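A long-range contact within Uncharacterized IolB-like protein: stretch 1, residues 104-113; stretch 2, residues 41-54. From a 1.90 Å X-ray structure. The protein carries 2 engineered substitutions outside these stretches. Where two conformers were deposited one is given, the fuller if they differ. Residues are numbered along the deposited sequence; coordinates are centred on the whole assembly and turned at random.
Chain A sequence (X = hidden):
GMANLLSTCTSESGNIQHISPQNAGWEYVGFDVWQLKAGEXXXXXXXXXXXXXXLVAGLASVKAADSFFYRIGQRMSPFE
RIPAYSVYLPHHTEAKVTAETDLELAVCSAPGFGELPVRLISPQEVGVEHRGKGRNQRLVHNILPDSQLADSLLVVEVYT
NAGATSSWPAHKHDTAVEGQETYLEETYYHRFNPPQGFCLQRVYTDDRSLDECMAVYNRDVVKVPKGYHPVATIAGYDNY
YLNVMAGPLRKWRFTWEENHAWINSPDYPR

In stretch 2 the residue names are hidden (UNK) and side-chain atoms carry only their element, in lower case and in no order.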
# COMPACT_ATOMS: atom_id res chain seq x y z
N GLU A 104 14.15 22.65 -24.51
CA GLU A 104 13.91 21.92 -23.26
C GLU A 104 14.58 22.74 -22.18
O GLU A 104 15.81 22.78 -22.08
CB GLU A 104 14.46 20.51 -23.28
CG GLU A 104 14.13 19.63 -22.08
CD GLU A 104 14.86 18.28 -22.20
OE1 GLU A 104 15.54 18.03 -23.25
OE2 GLU A 104 14.80 17.49 -21.24
N LEU A 105 13.74 23.43 -21.41
CA LEU A 105 14.21 24.35 -20.37
C LEU A 105 13.90 23.87 -18.98
O LEU A 105 12.74 23.60 -18.66
CB LEU A 105 13.56 25.75 -20.55
CG LEU A 105 13.91 26.86 -19.54
CD1 LEU A 105 15.33 27.41 -19.76
CD2 LEU A 105 12.82 27.95 -19.64
N ALA A 106 14.94 23.83 -18.13
CA ALA A 106 14.80 23.49 -16.71
C ALA A 106 14.86 24.80 -15.91
O ALA A 106 15.72 25.66 -16.16
CB ALA A 106 15.86 22.48 -16.23
N VAL A 107 13.88 24.99 -15.03
CA VAL A 107 13.83 26.15 -14.10
C VAL A 107 14.02 25.56 -12.68
O VAL A 107 13.12 24.90 -12.11
CB VAL A 107 12.57 27.01 -14.25
CG1 VAL A 107 12.65 28.27 -13.34
CG2 VAL A 107 12.35 27.43 -15.75
N CYS A 108 15.21 25.79 -12.13
CA CYS A 108 15.57 25.30 -10.80
C CYS A 108 15.32 26.43 -9.82
O CYS A 108 15.79 27.54 -10.06
CB CYS A 108 17.06 24.89 -10.75
SG CYS A 108 17.60 23.84 -12.11
N SER A 109 14.56 26.20 -8.75
CA SER A 109 14.25 27.27 -7.82
C SER A 109 14.44 26.92 -6.35
O SER A 109 14.34 25.77 -5.97
CB SER A 109 12.80 27.78 -8.06
OG SER A 109 11.84 26.77 -7.82
N ALA A 110 14.70 27.95 -5.55
CA ALA A 110 14.89 27.84 -4.10
C ALA A 110 14.69 29.21 -3.48
O ALA A 110 14.62 30.22 -4.21
CB ALA A 110 16.27 27.23 -3.73
N PRO A 111 14.57 29.27 -2.15
CA PRO A 111 14.41 30.60 -1.54
C PRO A 111 15.56 31.57 -1.85
O PRO A 111 16.74 31.20 -1.88
CB PRO A 111 14.30 30.29 -0.03
CG PRO A 111 13.77 28.88 0.01
CD PRO A 111 14.47 28.20 -1.14
N GLY A 112 15.15 32.81 -2.15
CA GLY A 112 16.06 33.88 -2.44
C GLY A 112 15.92 35.03 -1.47
O GLY A 112 14.83 35.42 -1.10
N PHE A 113 17.06 35.57 -1.07
CA PHE A 113 17.13 36.68 -0.12
C PHE A 113 18.28 37.65 -0.37
O PHE A 113 18.26 38.74 0.18
CB PHE A 113 17.26 36.12 1.31
CG PHE A 113 18.30 35.02 1.46
CD1 PHE A 113 19.64 35.34 1.64
CD2 PHE A 113 17.93 33.69 1.43
CE1 PHE A 113 20.59 34.34 1.77
CE2 PHE A 113 18.87 32.68 1.57
CZ PHE A 113 20.21 33.01 1.75
N UNK A 41 7.28 31.52 -25.87
CA UNK A 41 7.92 32.15 -24.72
C UNK A 41 7.19 31.85 -23.43
O UNK A 41 6.04 31.41 -23.44
o UNK A 41 8.57 34.12 -26.06
c UNK A 41 7.92 33.69 -24.87
N UNK A 42 7.89 32.05 -22.32
CA UNK A 42 7.31 32.01 -21.00
C UNK A 42 7.89 33.22 -20.22
O UNK A 42 8.95 33.74 -20.55
c UNK A 42 9.30 29.29 -18.99
c UNK A 42 6.87 29.49 -20.94
c UNK A 42 9.05 30.43 -19.95
c UNK A 42 7.56 30.69 -20.22
N UNK A 43 7.14 33.66 -19.22
CA UNK A 43 7.57 34.75 -18.33
C UNK A 43 7.65 34.19 -16.91
O UNK A 43 6.70 33.60 -16.41
c UNK A 43 6.63 35.97 -18.40
c UNK A 43 7.02 37.04 -17.37
o UNK A 43 6.68 36.53 -19.73
N UNK A 44 8.80 34.36 -16.28
CA UNK A 44 9.03 33.93 -14.90
C UNK A 44 8.79 35.13 -14.00
O UNK A 44 9.23 36.23 -14.29
c UNK A 44 12.15 31.81 -15.62
c UNK A 44 10.44 33.36 -14.75
c UNK A 44 9.80 30.98 -15.37
c UNK A 44 10.71 32.18 -15.69
N UNK A 45 8.06 34.92 -12.88
CA UNK A 45 7.67 36.07 -12.10
C UNK A 45 8.73 36.63 -11.17
O UNK A 45 9.71 35.96 -10.82
c UNK A 45 6.91 34.06 -10.99
c UNK A 45 6.52 35.50 -11.23
c UNK A 45 7.57 33.64 -12.30
N UNK A 46 8.50 37.88 -10.78
CA UNK A 46 9.25 38.53 -9.73
C UNK A 46 8.68 38.05 -8.36
O UNK A 46 7.57 38.38 -8.01
c UNK A 46 9.18 40.03 -9.86
o UNK A 46 9.74 40.66 -8.73
N UNK A 47 9.44 37.23 -7.63
CA UNK A 47 8.98 36.68 -6.37
C UNK A 47 10.17 36.45 -5.40
O UNK A 47 11.25 36.99 -5.62
c UNK A 47 8.89 34.25 -7.22
o UNK A 47 8.21 33.31 -7.68
c UNK A 47 8.12 35.42 -6.63
o UNK A 47 10.15 34.20 -7.19
N UNK A 48 9.93 35.71 -4.32
CA UNK A 48 10.92 35.48 -3.28
C UNK A 48 11.84 34.29 -3.56
O UNK A 48 12.47 33.77 -2.65
c UNK A 48 9.26 36.46 -1.52
c UNK A 48 9.99 37.77 -1.24
c UNK A 48 10.19 35.28 -1.93
o UNK A 48 11.24 37.81 -1.24
o UNK A 48 9.29 38.78 -1.01
N UNK A 49 11.86 33.80 -4.79
CA UNK A 49 12.70 32.68 -5.17
C UNK A 49 13.80 33.10 -6.17
O UNK A 49 13.58 33.94 -7.05
c UNK A 49 10.88 31.10 -4.60
c UNK A 49 9.96 30.01 -4.92
n UNK A 49 11.42 26.67 -4.83
n UNK A 49 11.11 28.08 -3.06
c UNK A 49 11.79 31.58 -5.72
c UNK A 49 11.01 27.82 -4.37
n UNK A 49 10.56 28.72 -5.24
N UNK A 50 15.01 32.58 -5.94
CA UNK A 50 16.09 32.68 -6.93
C UNK A 50 15.92 31.46 -7.86
O UNK A 50 15.30 30.45 -7.50
c UNK A 50 17.50 32.73 -6.34
o UNK A 50 19.72 30.35 -4.70
o UNK A 50 20.04 32.51 -5.18
c UNK A 50 17.88 31.52 -5.55
c UNK A 50 19.33 31.47 -5.12
N UNK A 51 16.44 31.61 -9.06
CA UNK A 51 16.34 30.63 -10.11
C UNK A 51 17.65 30.43 -10.91
O UNK A 51 18.50 31.32 -11.03
n UNK A 51 9.55 31.73 -9.65
c UNK A 51 12.75 31.53 -11.50
c UNK A 51 15.23 30.99 -11.10
c UNK A 51 10.77 32.05 -10.07
n UNK A 51 11.39 31.30 -10.98
n UNK A 51 11.37 33.09 -9.52
c UNK A 51 13.80 30.88 -10.59
N UNK A 52 17.78 29.21 -11.44
CA UNK A 52 18.83 28.83 -12.35
C UNK A 52 18.11 28.17 -13.54
O UNK A 52 17.48 27.13 -13.42
c UNK A 52 19.88 27.90 -11.72
s UNK A 52 21.27 27.52 -12.82
N UNK A 53 18.14 28.87 -14.66
CA UNK A 53 17.54 28.46 -15.91
C UNK A 53 18.57 27.64 -16.61
O UNK A 53 19.62 28.17 -16.99
c UNK A 53 17.22 29.67 -16.77
c UNK A 53 15.93 30.48 -16.52
c UNK A 53 15.61 30.59 -15.05
c UNK A 53 16.05 31.85 -17.21
N UNK A 54 18.32 26.36 -16.77
CA UNK A 54 19.25 25.44 -17.43
C UNK A 54 18.68 25.08 -18.81
O UNK A 54 17.53 24.61 -18.92
c UNK A 54 19.56 24.19 -16.61
c UNK A 54 20.54 23.26 -17.40
c UNK A 54 20.11 24.56 -15.20
O HOH W 1 13.32 37.23 0.17
O HOH W 2 9.20 28.64 -7.82

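Position 41 has one carbon then one oxygen, out of reach of stretch 1: S41. Position 42 has four carbons, forked at the first, with one arm two carbons long, which is isoleucine; the tip of I42, CD1, lies 3.8 Å from L105 CD2. At position 43 one carbon carries an oxygen and a carbon, remote from stretch 1: T43. Position 44 has four carbons forked at the second, hence leucine, and L44 CD1 sits 4.2 Å from V107 CG1. Three carbons close a ring onto the backbone nitrogen at position 45, giving P45. Position 46, one carbon and one oxygen, is S46; neither touches stretch 1.

Position 47 has two carbons, the second carrying two oxygens: D47, a carboxylate without direct contact across the stretches. Position 48 adds a third carbon before its two oxygens, so it is E48. Its backbone O accepts from G112 N at 2.9 Å, while water 1 donates to both E48 OE1 (2.6 Å) and G112 O (2.7 Å).

Position 49 runs three carbons, a nitrogen, then a carbon with two more nitrogens, the guanidinium of R49. R49 NH2 donates to S109 OG at 3.0 Å, near the guanidinium plane, and A110 N lies over one face. Water 2 accepts from R49 NE and donates to S109 OG. R49 N also donates to D47 OD1 at 3.0 Å.

Position 50 has three carbons, the third with two oxygens: E50, whose carboxylate is bonded elsewhere in the structure. Position 51 repeats the guanidinium pattern: R51 forms a salt bridge to D47 (NH1 to OD1, 2.9 Å), and R51 CD packs 3.7 Å from V107 CG1. Position 52, one carbon then sulfur, is C52; its CB is 4.2 Å from C108 CB. Four carbons forked at the second make position 53 leucine, with L53 CD1 4.1 Å from V107 CG1. Position 54 has one carbon carrying two more: V54, whose CG2 approaches C108 SG at 4.0 Å.

The contact is an antiparallel ladder, its strand axes 153° apart in direction. Reciprocal hydrogen bonds join A106 to V54 (V54 N to A106 O and A106 N to V54 O, each 2.8 Å), C108 to C52 (C52 N to C108 O and C108 N to C52 O, each 2.9 Å) and A110 to E50 (E50 N to A110 O 3.0 Å, A110 N to E50 O 3.2 Å). Side chains alternate: A106, C108, V54 and C52 share one face, V107, S109, L53 and R51 the other. At G112, an ideal CB would lie 2.9 Å from E50 N, a clash, so the absent side chain permits this close approach.

Stretch 2 (41-54) SITLPSDERERCLV
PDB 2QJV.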